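Local coordinates for transcriptional regulator, AsnC family (Agrobacterium tumefaciens str. C58, PDB 3I4P), which regulates transcription as an Lrp/AsnC-family protein, binding specific DNA sequences, most likely through its winged helix-turn-helix domain, at the interface of chains A and B. Sequence-based numbering; all coordinates share one arbitrary frame. Chains: chain A/B, Transcriptional regulator, AsnC family.

The interface of chains A and B. Residues chain A 87, 89-90, 92; chain B 142, 144.
B:Lys142 reaches across the subunit boundary and brings its side-chain amine NZ to the backbone of chain A, bonding to the carbonyls of A:Val92 and A:Ser87 while that of A:Phe89 faces its tip. NZ of B:Lys142 hydrogen-bonds to the carbonyl O of A:Val92 at 2.7 Å. A second bond runs from NZ of B:Lys142 to the carbonyl O of A:Ser87 at 2.8 Å. The approaches differ: NZ lies in the carbonyl plane of A:Val92, at a C=O...N angle of 157°, but is tilted 31° from the plane of the A:Ser87 carbonyl. Both oxygens lie to the side of NZ, whereas O of A:Phe89 sits 2.8 Å from NZ of B:Lys142, nearly in line with the CE-NZ bond: a close electrostatic contact with poor hydrogen-bond geometry. Lysine suits this place because its length carries a donor to oxygens of the partner's main chain. CG stands anti to the backbone N (chi1 -177°) and the chain beyond is extended, putting NZ at full stretch from its own strand. The oxygens would be expected to stabilise a positive charge on NZ, and the helix dipole at the end of helix 76-88 would add to the effect.

The small side chain of A:Ser87 may leave room for the lysine to pass; its hydroxyl OG lies 4.0 Å from CB of B:Lys142, a van der Waals contact. A:Val92 contributes its carbonyl, not its side chain, and a beta-branched valine suits the start of a strand. The site joins strand 139-143 of chain B to the end of helix 76-88, the turn after it and the first residue of strand 92-98 of chain A, in the ligand-binding domain, and the two-fold symmetry repeats it with the chains exchanged.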
ATOM      1  N   SER A  87      18.028  21.564  -3.873  1.00 31.42           N
ATOM      2  CA  SER A  87      18.765  22.225  -2.781  1.00 31.55           C
ATOM      3  C   SER A  87      18.727  23.743  -2.828  1.00 31.40           C
ATOM      4  O   SER A  87      18.834  24.384  -1.784  1.00 31.09           O
ATOM      5  CB  SER A  87      20.228  21.773  -2.734  1.00 30.75           C
ATOM      6  OG  SER A  87      20.299  20.467  -2.223  1.00 31.61           O
ATOM      7  N   PHE A  89      16.222  25.641  -3.426  1.00 28.14           N
ATOM      8  CA  PHE A  89      14.964  26.232  -2.969  1.00 27.55           C
ATOM      9  C   PHE A  89      15.122  26.549  -1.507  1.00 26.40           C
ATOM     10  O   PHE A  89      15.466  25.656  -0.702  1.00 24.94           O
ATOM     11  CB  PHE A  89      13.743  25.319  -3.180  1.00 28.12           C
ATOM     12  CG  PHE A  89      13.322  25.182  -4.613  1.00 29.18           C
ATOM     13  CD1 PHE A  89      12.457  26.117  -5.191  1.00 31.64           C
ATOM     14  CD2 PHE A  89      13.782  24.123  -5.386  1.00 30.20           C
ATOM     15  CE1 PHE A  89      12.083  26.000  -6.519  1.00 31.82           C
ATOM     16  CE2 PHE A  89      13.411  23.995  -6.729  1.00 32.34           C
ATOM     17  CZ  PHE A  89      12.569  24.940  -7.298  1.00 32.73           C
ATOM     18  N   PRO A  90      14.875  27.819  -1.144  1.00 26.16           N
ATOM     19  CA  PRO A  90      14.988  28.204   0.277  1.00 25.48           C
ATOM     20  C   PRO A  90      13.947  27.529   1.195  1.00 25.29           C
ATOM     21  O   PRO A  90      14.211  27.338   2.382  1.00 25.03           O
ATOM     22  CB  PRO A  90      14.817  29.719   0.259  1.00 25.97           C
ATOM     23  CG  PRO A  90      14.565  30.125  -1.171  1.00 26.73           C
ATOM     24  CD  PRO A  90      14.495  28.935  -2.032  1.00 26.06           C
ATOM     25  N   VAL A  92      13.139  24.405   0.923  1.00 24.93           N
ATOM     26  CA  VAL A  92      13.518  23.015   1.200  1.00 25.53           C
ATOM     27  C   VAL A  92      14.573  23.089   2.301  1.00 26.15           C
ATOM     28  O   VAL A  92      15.748  23.458   2.055  1.00 26.22           O
ATOM     29  CB  VAL A  92      14.074  22.291  -0.042  1.00 25.34           C
ATOM     30  CG1 VAL A  92      14.565  20.868   0.324  1.00 23.90           C
ATOM     31  CG2 VAL A  92      13.037  22.335  -1.169  1.00 24.94           C
TER
ATOM     32  N   LYS B 142      20.866  18.092   2.002  1.00 27.49           N
ATOM     33  CA  LYS B 142      20.787  19.445   2.580  1.00 27.08           C
ATOM     34  C   LYS B 142      20.228  19.363   3.988  1.00 26.37           C
ATOM     35  O   LYS B 142      19.259  18.678   4.227  1.00 26.89           O
ATOM     36  CB  LYS B 142      19.891  20.370   1.718  1.00 26.65           C
ATOM     37  CG  LYS B 142      19.794  21.808   2.193  1.00 26.68           C
ATOM     38  CD  LYS B 142      18.758  22.549   1.368  1.00 28.19           C
ATOM     39  CE  LYS B 142      18.780  24.056   1.541  1.00 27.38           C
ATOM     40  NZ  LYS B 142      17.687  24.693   0.733  1.00 25.37           N
ATOM     41  N   THR B 144      19.544  22.630   6.673  1.00 26.64           N
ATOM     42  CA  THR B 144      19.696  23.988   7.093  1.00 26.37           C
ATOM     43  C   THR B 144      18.671  24.324   8.163  1.00 26.96           C
ATOM     44  O   THR B 144      17.556  23.766   8.184  1.00 26.96           O
ATOM     45  CB  THR B 144      19.537  24.976   5.884  1.00 25.87           C
ATOM     46  OG1 THR B 144      19.953  26.274   6.304  1.00 25.89           O
ATOM     47  CG2 THR B 144      18.097  25.033   5.399  1.00 23.89           C
TER